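Local coordinates for protein beta-galactoside alpha-2,6-sialyltransferase (Photobacterium sp., PDB 2Z4T) that acts as a GT-B sialyltransferase, passing sialic acid from a CMP-linked donor to galactosides such as lactose in alpha-2,6 linkage, at residues 147-152 with 166-171; 174-179 with 206-211; 378-383 with 504-509; 460-465 with 496-501. All blocks are in the same frame, centred on the assembly; numbering follows the deposited sequence. Where two conformers were deposited one is given.

Interaction 1. Residues 147-152 with 166-171; sequences RYIAWG and ITSFAL
Tyr148 and Phe169 meet as a T-shaped (edge-to-face) pair across the parallel strands 147-151 and 166-168, which with helix 158-164 form a beta-alpha-beta unit in the first of the two Rossmann-like domains of this GT-B enzyme. The phenylalanine brings its edge to the tyrosine: CE2 sits over one face of the Tyr148 ring, shifted toward the rim and 4.0 Å from Tyr148 CG, with the planes at 61°. Thr167 runs beside Tyr148 and points the same way. Helix 178-190 covers this side, with Glu183 touching both rings.

On the opposite face of the sheet, Ile149 packs on Ile166. Its CG1 takes the crowded position between backbone N and carbonyl carbon (chi1 66°), and CD1 at the end of that branch lies 3.6 Å from Ile166 CG2. Ile135 of helix 126-141 packs against Ile149 here. Arg147 starts on the same face but leads its guanidinium away to a salt bridge with Glu118.

Three backbone bonds join the strands. Thr167 N reaches Arg147 O at 2.7 Å and Ile149 N reaches Thr167 O at 3.1 Å; the third, Phe169 N to Ile149 O, is more bent (133° at the hydrogen). Beyond it the chains separate, and a water takes over, donating to Trp151 O and accepting from Leu171 N. Here the strand runs out into Gly152, part of a magnesium site. Leu171 straddles this end: its CD2 is 3.6 Å from Ala150 CB, and its CD1 is 3.5 Å from Gly152 N.

Interaction 2. Residues 174-179 with 206-211; sequences NHTPAD and FDNLVP. With GLC (alpha-D-glucopyranose), chain B.
The His175 ring is met over its centre by Asp207, yet it is the methylene CB of the aspartate, not the carboxylate, that does the covering. This CH-pi contact is nearly perpendicular: CB stands 3.8 Å from the ring centroid, 8° off the normal. The carboxylate plane is turned well away from the ring plane, and Asp207 OD2 lies 3.7 Å from His175 CE1. The next residue of the helix takes the rim, Asn208 OD1 sitting near the ring plane at 3.4 Å from His175 CD2. Consecutive residues of helix 205-216 thus meet the imidazole at one face and one edge, while its NE2 is hydrogen-bonded to His204, a residue of the glycan pocket.

Asn208 also grips the backbone of the loop that leads into helix 178-190. Its OD1 accepts from Thr176 N (3.2 Å, 157° at the hydrogen), the donor being tilted from the carbonyl plane. Its ND2 donates to Ser200 OG and to a water that in turn donates to Asn174 O. Thr176 answers with its hydroxyl: OG1 is anti to the carbonyl carbon (chi1 -55°) and donates to Asn208 O in the carbonyl plane, on a lone pair, although the modelled length is doubtfully short.

Asn174, two residues before Thr176, belongs to the glycan pocket and makes a weak 3.5 Å bond from ND2 to O1 of the glucose unit. The chemistry suggests a second-shell role for Asn208, whose amide holds the loop backbone directly at Thr176 N and through a water at Asn174 O, whereas Asn174 holds the glucose itself lightly.

Interaction 3. Residues 378-383 with 504-509; sequences QINVIN and PNCETG
Asn380 makes a side-chain-to-backbone contact, joining helix 371-386 of the second Rossmann-like domain to the irregular C-terminal tail that follows the last strand of its sheet. The amide uses both ends. CG is anti to the backbone N (chi1 -168°), and from there OD1 accepts from Cys506 N at 2.9 Å in a nearly straight bond (165°) lying in the carbonyl plane. ND2 donates to Pro504 O at 3.1 Å, with that oxygen close to the amide plane. The two grips bracket Asn505, and Pro504 O takes a further bond from Asn384 on the next turn of the helix.

Asn505 stands across Asn380 with the two amide planes almost perpendicular, but spends its own polar atoms along the tail. Its OD1 accepts from Glu507 N (3.0 Å), an Asx turn, and its ND2 meets Glu507 OE1 at 2.8 Å from above the carboxylate plane. A type I turn follows from Cys506 to Gly509. Beside these bonds the contact is apolar: Cys506 CB rests on Asn383 CB at 3.6 Å, while the amide oxygen of Asn383 goes to Tyr419.

Two further links tie the tail, the Cys506-Cys511 disulfide, which closes the loop containing the turn, and a salt bridge from Glu507 to Lys376 of the helix. The chemistry implies that the tail is joined to the helix here by side-chain amides bonded to its backbone, not by backbone-to-backbone pairing.

Interaction 4. Residues 460-465 with 496-501; sequences IKFIVF and NVLFWA
Phe465 pairs with Phe499 in parallel fashion at the edge of the C-terminal parallel sheet, though the two chains diverge quickly, 66° apart in direction. Phe465 N donates to Leu498 O at 2.8 Å in an almost straight bond (170°), and, in the conformer given for Trp500, Phe465 O accepts from Trp500 N. One step earlier a water bridges the chains, donating to Ile463 O (2.7 Å) while accepting from Leu498 N (3.1 Å). Strand 498-499 follows strand 460-465 by way of helix 481-488, a beta-alpha-beta unit.

That helix packs on the face carrying Phe465 and Phe499, with Val483 touching both. Phe465 has CG anti to the carbonyl carbon (chi1 -67°), and its ring carries one edge past Leu498 O, which lies in the ring plane 3.5 Å from Phe465 CD2. The Val497 side chain crosses that of Phe465 at about a right angle, its CG1 3.8 Å from the same CD2. Phe499 turns its ring to the base of the other side chain, CD1 lying 3.7 Å from Phe465 CB.

The Val464 and Leu498 side chains pass each other at a slant, Val464 CG2 and Leu498 CB 4.2 Å apart. Val464 CG1 also packs against the Trp500 indole, though that residue has two conformers and its detail is less certain. Beyond the pairing with strand 460-465, Phe499 N is taken by Asp502 and Val497 O by Arg474. The chemistry implies a short strand joined by few backbone bonds, with water, side-chain polar partners and apolar packing making up the rest.

Overall arrangement
From the N terminus, interaction 1 comes first, closing a short loop through helix 158-164. Interaction 2 opens after it has closed, and its loop runs through helix 178-190 and strand 194-201. The two touch, Phe169 and Ala170 packing on Pro177, and both lie in the first Rossmann-like domain. Interaction 3 closes a far longer loop, from helix 371-386 to the C-terminal tail, and interaction 4 opens and closes within it. These also touch: Val381 of the helix packs on Phe462, Val464 and Trp500. The centres of interactions 1 and 2 lie about 37 to 42 Å from those of interactions 3 and 4, one pair in each Rossmann-like domain of the GT-B fold.

Interaction 1. Residues 147-152 with 166-171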
# COMPACT_ATOMS: atom_id res chain seq x y z
N ARG A 147 3.03 -9.85 -9.72
CA ARG A 147 2.33 -9.12 -8.67
C ARG A 147 0.82 -9.26 -8.78
O ARG A 147 0.23 -9.02 -9.83
CB ARG A 147 2.76 -7.66 -8.65
CG ARG A 147 4.24 -7.51 -8.47
CD ARG A 147 4.67 -6.06 -8.26
NE ARG A 147 6.11 -6.06 -8.10
CZ ARG A 147 6.98 -6.03 -9.11
NH1 ARG A 147 6.53 -5.93 -10.36
NH2 ARG A 147 8.28 -6.09 -8.87
N TYR A 148 0.22 -9.67 -7.67
CA TYR A 148 -1.21 -9.87 -7.59
C TYR A 148 -1.76 -8.90 -6.56
O TYR A 148 -1.26 -8.83 -5.42
CB TYR A 148 -1.53 -11.29 -7.12
CG TYR A 148 -1.15 -12.42 -8.04
CD1 TYR A 148 -0.74 -12.18 -9.35
CD2 TYR A 148 -1.24 -13.75 -7.61
CE1 TYR A 148 -0.39 -13.23 -10.20
CE2 TYR A 148 -0.92 -14.79 -8.44
CZ TYR A 148 -0.50 -14.53 -9.74
OH TYR A 148 -0.16 -15.57 -10.56
N ILE A 149 -2.78 -8.15 -6.95
CA ILE A 149 -3.46 -7.23 -6.06
C ILE A 149 -4.93 -7.59 -5.94
O ILE A 149 -5.54 -8.15 -6.86
CB ILE A 149 -3.33 -5.77 -6.55
CG1 ILE A 149 -4.07 -5.54 -7.88
CG2 ILE A 149 -1.87 -5.36 -6.61
CD1 ILE A 149 -4.04 -4.09 -8.40
N ALA A 150 -5.49 -7.29 -4.77
CA ALA A 150 -6.93 -7.28 -4.62
C ALA A 150 -7.20 -6.03 -3.82
O ALA A 150 -7.05 -6.03 -2.59
CB ALA A 150 -7.43 -8.52 -3.91
N TRP A 151 -7.53 -4.96 -4.54
CA TRP A 151 -7.65 -3.60 -3.98
C TRP A 151 -9.06 -3.08 -4.14
O TRP A 151 -9.74 -3.37 -5.13
CB TRP A 151 -6.72 -2.62 -4.68
CG TRP A 151 -5.26 -2.64 -4.26
CD1 TRP A 151 -4.72 -3.24 -3.15
CD2 TRP A 151 -4.15 -2.01 -4.94
NE1 TRP A 151 -3.36 -3.04 -3.10
CE2 TRP A 151 -2.99 -2.28 -4.18
CE3 TRP A 151 -4.04 -1.25 -6.11
CZ2 TRP A 151 -1.72 -1.81 -4.56
CZ3 TRP A 151 -2.78 -0.79 -6.50
CH2 TRP A 151 -1.64 -1.06 -5.72
N GLY A 152 -9.50 -2.28 -3.19
CA GLY A 152 -10.81 -1.65 -3.31
C GLY A 152 -10.79 -0.25 -3.90
O GLY A 152 -11.68 0.12 -4.63
N ILE A 166 1.36 -6.47 -12.77
CA ILE A 166 0.21 -6.70 -11.89
C ILE A 166 -0.87 -7.50 -12.61
O ILE A 166 -1.17 -7.22 -13.76
CB ILE A 166 -0.41 -5.34 -11.43
CG1 ILE A 166 0.48 -4.65 -10.40
CG2 ILE A 166 -1.81 -5.56 -10.86
CD1 ILE A 166 0.23 -3.16 -10.27
N THR A 167 -1.43 -8.48 -11.91
CA THR A 167 -2.75 -9.02 -12.23
C THR A 167 -3.66 -8.63 -11.08
O THR A 167 -3.25 -8.72 -9.92
CB THR A 167 -2.73 -10.55 -12.34
OG1 THR A 167 -1.62 -10.97 -13.14
CG2 THR A 167 -4.03 -11.06 -12.94
N SER A 168 -4.88 -8.23 -11.39
CA SER A 168 -5.82 -7.70 -10.41
C SER A 168 -6.96 -8.68 -10.14
O SER A 168 -7.40 -9.40 -11.03
CB SER A 168 -6.42 -6.40 -10.95
OG SER A 168 -7.28 -5.81 -9.99
N PHE A 169 -7.48 -8.67 -8.91
CA PHE A 169 -8.58 -9.58 -8.52
C PHE A 169 -9.63 -8.83 -7.71
O PHE A 169 -9.30 -7.99 -6.89
CB PHE A 169 -8.06 -10.76 -7.70
CG PHE A 169 -7.11 -11.65 -8.45
CD1 PHE A 169 -7.55 -12.86 -8.98
CD2 PHE A 169 -5.77 -11.27 -8.63
CE1 PHE A 169 -6.69 -13.70 -9.68
CE2 PHE A 169 -4.89 -12.08 -9.34
CZ PHE A 169 -5.35 -13.32 -9.87
N ALA A 170 -10.90 -9.13 -7.95
CA ALA A 170 -11.97 -8.41 -7.26
C ALA A 170 -12.19 -8.95 -5.84
O ALA A 170 -12.46 -10.13 -5.65
CB ALA A 170 -13.27 -8.49 -8.08
N LEU A 171 -12.08 -8.08 -4.84
CA LEU A 171 -12.39 -8.44 -3.46
C LEU A 171 -13.83 -8.96 -3.29
O LEU A 171 -14.76 -8.40 -3.84
CB LEU A 171 -12.19 -7.21 -2.56
CG LEU A 171 -10.76 -6.73 -2.42
CD1 LEU A 171 -10.76 -5.32 -1.95
CD2 LEU A 171 -9.97 -7.64 -1.47
O HOH W 1 0.73 -10.77 -12.30
O HOH W 2 -11.33 -5.33 -5.88
O HOH W 3 -8.12 -5.38 -7.42

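Interaction 2. Residues 174-179 with 206-211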
# COMPACT_ATOMS: atom_id res chain seq x y z
N ASN A 174 -14.78 -7.68 0.90
CA ASN A 174 -13.59 -6.91 1.28
C ASN A 174 -12.32 -7.70 1.51
O ASN A 174 -11.32 -7.14 1.98
CB ASN A 174 -13.88 -6.10 2.54
CG ASN A 174 -14.96 -5.08 2.30
OD1 ASN A 174 -15.08 -4.53 1.20
ND2 ASN A 174 -15.75 -4.82 3.33
N HIS A 175 -12.36 -8.99 1.18
CA HIS A 175 -11.24 -9.86 1.44
C HIS A 175 -10.77 -10.64 0.20
O HIS A 175 -11.48 -10.74 -0.82
CB HIS A 175 -11.57 -10.80 2.62
CG HIS A 175 -11.95 -10.08 3.88
ND1 HIS A 175 -13.10 -10.37 4.59
CD2 HIS A 175 -11.35 -9.07 4.55
CE1 HIS A 175 -13.19 -9.57 5.63
NE2 HIS A 175 -12.13 -8.77 5.64
N THR A 176 -9.55 -11.16 0.30
CA THR A 176 -8.99 -12.14 -0.62
C THR A 176 -10.07 -13.01 -1.24
O THR A 176 -10.79 -13.71 -0.53
CB THR A 176 -7.96 -13.03 0.13
OG1 THR A 176 -6.98 -12.19 0.75
CG2 THR A 176 -7.29 -14.04 -0.79
N PRO A 177 -10.22 -12.93 -2.57
CA PRO A 177 -11.19 -13.76 -3.26
C PRO A 177 -10.65 -15.14 -3.58
O PRO A 177 -9.45 -15.33 -3.73
CB PRO A 177 -11.46 -12.98 -4.54
CG PRO A 177 -10.17 -12.23 -4.81
CD PRO A 177 -9.51 -12.00 -3.48
N ALA A 178 -11.57 -16.11 -3.72
CA ALA A 178 -11.21 -17.48 -4.09
C ALA A 178 -10.35 -17.51 -5.34
O ALA A 178 -9.40 -18.29 -5.42
CB ALA A 178 -12.49 -18.35 -4.28
N ASP A 179 -10.67 -16.68 -6.33
CA ASP A 179 -9.92 -16.74 -7.58
C ASP A 179 -8.47 -16.26 -7.41
O ASP A 179 -7.60 -16.69 -8.14
CB ASP A 179 -10.67 -16.10 -8.78
CG ASP A 179 -10.84 -14.58 -8.66
OD1 ASP A 179 -11.02 -14.04 -7.55
OD2 ASP A 179 -10.82 -13.90 -9.71
N PHE A 206 -6.48 -11.74 8.57
CA PHE A 206 -6.44 -13.03 9.20
C PHE A 206 -7.26 -13.59 7.99
O PHE A 206 -6.83 -14.52 7.31
CB PHE A 206 -7.28 -13.18 10.47
CG PHE A 206 -7.58 -14.64 10.83
CD1 PHE A 206 -6.85 -15.31 11.80
CD2 PHE A 206 -8.59 -15.35 10.14
CE1 PHE A 206 -7.11 -16.65 12.11
CE2 PHE A 206 -8.86 -16.70 10.44
CZ PHE A 206 -8.12 -17.36 11.42
N ASP A 207 -8.40 -12.93 7.68
CA ASP A 207 -9.26 -13.27 6.53
C ASP A 207 -8.64 -13.03 5.15
O ASP A 207 -9.08 -13.64 4.17
CB ASP A 207 -10.57 -12.49 6.57
CG ASP A 207 -11.59 -13.07 7.55
OD1 ASP A 207 -11.50 -14.25 7.93
OD2 ASP A 207 -12.49 -12.32 7.96
N ASN A 208 -7.65 -12.15 5.06
CA ASN A 208 -6.93 -12.00 3.80
C ASN A 208 -5.85 -13.06 3.58
O ASN A 208 -5.61 -13.48 2.45
CB ASN A 208 -6.32 -10.60 3.67
CG ASN A 208 -7.37 -9.53 3.46
OD1 ASN A 208 -8.48 -9.80 2.96
ND2 ASN A 208 -7.04 -8.29 3.83
N LEU A 209 -5.18 -13.48 4.66
CA LEU A 209 -3.97 -14.28 4.49
C LEU A 209 -4.18 -15.74 4.76
O LEU A 209 -3.61 -16.58 4.08
CB LEU A 209 -2.81 -13.73 5.29
CG LEU A 209 -2.44 -12.30 4.91
CD1 LEU A 209 -1.15 -11.94 5.58
CD2 LEU A 209 -2.31 -12.10 3.41
N VAL A 210 -5.04 -16.03 5.74
CA VAL A 210 -5.29 -17.41 6.10
C VAL A 210 -5.65 -18.28 4.89
O VAL A 210 -5.04 -19.33 4.72
CB VAL A 210 -6.31 -17.59 7.26
CG1 VAL A 210 -6.77 -19.06 7.36
CG2 VAL A 210 -5.70 -17.11 8.58
N PRO A 211 -6.63 -17.86 4.05
CA PRO A 211 -6.98 -18.79 2.96
C PRO A 211 -5.81 -19.04 2.02
O PRO A 211 -5.74 -20.10 1.41
CB PRO A 211 -8.12 -18.08 2.21
CG PRO A 211 -8.63 -17.08 3.17
CD PRO A 211 -7.45 -16.64 4.00
C1 GLC B . -18.10 -1.09 2.21
C2 GLC B . -16.81 -0.27 2.23
C3 GLC B . -15.87 -0.86 3.28
C4 GLC B . -16.54 -1.03 4.65
C5 GLC B . -17.91 -1.75 4.48
C6 GLC B . -18.82 -1.98 5.70
O1 GLC B . -17.83 -2.46 1.91
O2 GLC B . -16.14 -0.27 0.99
O3 GLC B . -14.70 -0.09 3.33
O4 GLC B . -15.66 -1.77 5.47
O5 GLC B . -18.68 -1.05 3.50
O6 GLC B . -18.37 -1.44 6.92
O HOH W 4 -9.06 -6.29 3.19

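Interaction 3. Residues 378-383 with 504-509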
# COMPACT_ATOMS: atom_id res chain seq x y z
N GLN A 378 -20.89 18.05 8.55
CA GLN A 378 -19.62 18.49 8.01
C GLN A 378 -19.74 19.87 7.34
O GLN A 378 -18.82 20.69 7.43
CB GLN A 378 -19.03 17.43 7.08
CG GLN A 378 -18.57 16.18 7.85
CD GLN A 378 -18.06 15.05 6.95
OE1 GLN A 378 -16.92 15.08 6.48
NE2 GLN A 378 -18.91 14.04 6.73
N ILE A 379 -20.89 20.12 6.70
CA ILE A 379 -21.23 21.43 6.20
C ILE A 379 -21.19 22.43 7.37
O ILE A 379 -20.63 23.53 7.26
CB ILE A 379 -22.59 21.43 5.51
CG1 ILE A 379 -22.47 20.76 4.12
CG2 ILE A 379 -23.16 22.86 5.38
CD1 ILE A 379 -23.80 20.50 3.39
N ASN A 380 -21.74 22.02 8.50
CA ASN A 380 -21.71 22.89 9.65
C ASN A 380 -20.28 23.12 10.17
O ASN A 380 -19.96 24.22 10.64
CB ASN A 380 -22.64 22.39 10.75
CG ASN A 380 -22.83 23.42 11.83
OD1 ASN A 380 -23.28 24.52 11.56
ND2 ASN A 380 -22.48 23.09 13.06
N VAL A 381 -19.43 22.10 10.08
CA VAL A 381 -18.04 22.25 10.51
C VAL A 381 -17.29 23.20 9.57
O VAL A 381 -16.60 24.11 10.05
CB VAL A 381 -17.31 20.92 10.67
CG1 VAL A 381 -15.84 21.15 11.03
CG2 VAL A 381 -17.99 20.09 11.73
N ILE A 382 -17.45 23.02 8.26
CA ILE A 382 -16.86 23.95 7.28
C ILE A 382 -17.32 25.39 7.62
O ILE A 382 -16.51 26.32 7.64
CB ILE A 382 -17.20 23.56 5.82
CG1 ILE A 382 -16.53 22.22 5.46
CG2 ILE A 382 -16.76 24.63 4.82
CD1 ILE A 382 -17.14 21.52 4.31
N ASN A 383 -18.61 25.55 7.91
CA ASN A 383 -19.17 26.87 8.20
C ASN A 383 -18.55 27.52 9.41
O ASN A 383 -18.28 28.71 9.40
CB ASN A 383 -20.68 26.81 8.32
CG ASN A 383 -21.35 26.64 6.98
OD1 ASN A 383 -20.72 26.88 5.95
ND2 ASN A 383 -22.61 26.22 6.98
N PRO A 504 -21.29 25.47 17.46
CA PRO A 504 -22.39 26.38 17.18
C PRO A 504 -23.04 26.01 15.88
O PRO A 504 -22.37 25.51 14.99
CB PRO A 504 -21.72 27.75 17.02
CG PRO A 504 -20.29 27.58 17.41
CD PRO A 504 -19.97 26.15 17.51
N ASN A 505 -24.34 26.25 15.77
CA ASN A 505 -25.06 26.01 14.54
C ASN A 505 -24.98 27.21 13.57
O ASN A 505 -25.61 28.27 13.80
CB ASN A 505 -26.50 25.62 14.85
CG ASN A 505 -27.26 25.15 13.61
OD1 ASN A 505 -26.72 25.14 12.50
ND2 ASN A 505 -28.52 24.78 13.80
N CYS A 506 -24.25 27.04 12.48
CA CYS A 506 -24.04 28.10 11.53
C CYS A 506 -24.98 28.04 10.34
O CYS A 506 -24.78 28.76 9.37
CB CYS A 506 -22.60 28.08 11.05
SG CYS A 506 -21.41 28.23 12.39
N GLU A 507 -26.01 27.20 10.40
CA GLU A 507 -26.79 26.91 9.19
C GLU A 507 -27.53 28.13 8.63
O GLU A 507 -27.67 28.27 7.41
CB GLU A 507 -27.70 25.68 9.35
CG GLU A 507 -28.99 25.91 10.11
CD GLU A 507 -29.68 24.60 10.55
OE1 GLU A 507 -30.26 24.60 11.66
OE2 GLU A 507 -29.66 23.59 9.80
N THR A 508 -27.99 29.01 9.53
CA THR A 508 -28.73 30.22 9.12
C THR A 508 -27.83 31.30 8.55
O THR A 508 -28.34 32.30 8.08
CB THR A 508 -29.49 30.89 10.29
OG1 THR A 508 -28.53 31.36 11.27
CG2 THR A 508 -30.51 29.93 10.95
N GLY A 509 -26.52 31.12 8.61
CA GLY A 509 -25.61 32.19 8.22
C GLY A 509 -25.03 32.92 9.43
O GLY A 509 -24.01 33.61 9.32

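Interaction 4. Residues 460-465 with 496-501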
# COMPACT_ATOMS: atom_id res chain seq x y z
N ILE A 460 -2.36 21.79 11.12
CA ILE A 460 -3.70 21.55 11.68
C ILE A 460 -4.28 22.74 12.44
O ILE A 460 -3.71 23.18 13.43
CB ILE A 460 -3.65 20.35 12.64
CG1 ILE A 460 -2.90 19.16 11.99
CG2 ILE A 460 -5.07 20.00 13.12
CD1 ILE A 460 -2.74 17.92 12.92
N LYS A 461 -5.42 23.26 11.98
CA LYS A 461 -6.13 24.31 12.71
C LYS A 461 -7.08 23.78 13.76
O LYS A 461 -7.12 24.31 14.86
CB LYS A 461 -6.84 25.25 11.75
CG LYS A 461 -5.88 26.08 10.89
CD LYS A 461 -4.67 26.58 11.70
CE LYS A 461 -3.85 27.63 10.94
NZ LYS A 461 -3.00 26.99 9.88
N PHE A 462 -7.86 22.75 13.44
CA PHE A 462 -8.67 22.07 14.44
C PHE A 462 -9.17 20.73 13.92
O PHE A 462 -9.27 20.52 12.71
CB PHE A 462 -9.84 22.95 14.95
CG PHE A 462 -10.87 23.30 13.90
CD1 PHE A 462 -11.90 22.42 13.58
CD2 PHE A 462 -10.83 24.53 13.25
CE1 PHE A 462 -12.87 22.75 12.61
CE2 PHE A 462 -11.78 24.87 12.28
CZ PHE A 462 -12.81 23.97 11.95
N ILE A 463 -9.47 19.83 14.85
CA ILE A 463 -10.02 18.54 14.52
C ILE A 463 -11.37 18.41 15.19
O ILE A 463 -11.57 18.88 16.30
CB ILE A 463 -9.08 17.41 14.97
CG1 ILE A 463 -7.73 17.51 14.27
CG2 ILE A 463 -9.70 16.05 14.70
CD1 ILE A 463 -6.71 16.50 14.76
N VAL A 464 -12.33 17.80 14.53
CA VAL A 464 -13.64 17.67 15.15
C VAL A 464 -14.02 16.21 15.11
O VAL A 464 -13.86 15.55 14.09
CB VAL A 464 -14.70 18.54 14.45
CG1 VAL A 464 -16.08 18.28 15.04
CG2 VAL A 464 -14.34 20.01 14.57
N PHE A 465 -14.52 15.72 16.24
CA PHE A 465 -14.98 14.36 16.34
C PHE A 465 -16.48 14.27 16.13
O PHE A 465 -17.22 15.22 16.36
CB PHE A 465 -14.63 13.77 17.71
CG PHE A 465 -13.17 13.59 17.94
CD1 PHE A 465 -12.59 12.34 17.84
CD2 PHE A 465 -12.37 14.68 18.28
CE1 PHE A 465 -11.22 12.18 18.05
CE2 PHE A 465 -11.00 14.52 18.49
CZ PHE A 465 -10.42 13.27 18.37
N ASN A 496 -9.45 20.50 24.82
CA ASN A 496 -9.82 21.13 23.56
C ASN A 496 -10.54 20.24 22.53
O ASN A 496 -10.81 20.70 21.41
CB ASN A 496 -8.60 21.74 22.87
CG ASN A 496 -7.80 22.68 23.77
OD1 ASN A 496 -8.24 23.09 24.85
ND2 ASN A 496 -6.59 23.02 23.31
N VAL A 497 -10.81 18.98 22.87
CA VAL A 497 -11.50 18.08 21.95
C VAL A 497 -12.83 18.71 21.59
O VAL A 497 -13.52 19.24 22.47
CB VAL A 497 -11.78 16.70 22.61
CG1 VAL A 497 -12.77 15.92 21.80
CG2 VAL A 497 -10.50 15.91 22.79
N LEU A 498 -13.19 18.67 20.31
CA LEU A 498 -14.48 19.18 19.86
C LEU A 498 -15.34 18.04 19.32
O LEU A 498 -14.84 17.18 18.65
CB LEU A 498 -14.30 20.24 18.76
CG LEU A 498 -13.41 21.42 19.17
CD1 LEU A 498 -12.91 22.21 17.96
CD2 LEU A 498 -14.18 22.32 20.17
N PHE A 499 -16.64 18.05 19.60
CA PHE A 499 -17.53 17.08 18.97
C PHE A 499 -18.48 17.89 18.14
O PHE A 499 -18.79 18.99 18.51
CB PHE A 499 -18.31 16.27 20.04
CG PHE A 499 -17.44 15.47 20.92
CD1 PHE A 499 -17.00 14.20 20.50
CD2 PHE A 499 -17.03 15.97 22.15
CE1 PHE A 499 -16.15 13.43 21.32
CE2 PHE A 499 -16.18 15.22 22.97
CZ PHE A 499 -15.74 13.95 22.56
N TRP A 500 -18.96 17.37 17.01
CA TRP A 500 -19.94 18.02 16.13
C TRP A 500 -20.99 18.81 16.87
O TRP A 500 -21.55 19.79 16.37
CB TRP A 500 -20.70 16.97 15.32
CG TRP A 500 -20.03 16.47 14.09
CD1 TRP A 500 -18.98 17.05 13.43
CD2 TRP A 500 -20.39 15.31 13.33
NE1 TRP A 500 -18.65 16.31 12.32
CE2 TRP A 500 -19.50 15.24 12.23
CE3 TRP A 500 -21.37 14.33 13.47
CZ2 TRP A 500 -19.55 14.21 11.28
CZ3 TRP A 500 -21.44 13.30 12.52
CH2 TRP A 500 -20.53 13.25 11.44
N ALA A 501 -21.23 18.49 18.14
CA ALA A 501 -22.56 18.81 18.67
C ALA A 501 -22.95 19.78 19.84
O ALA A 501 -24.15 20.08 19.90
CB ALA A 501 -23.41 17.51 18.75
O HOH W 5 -10.71 17.92 18.65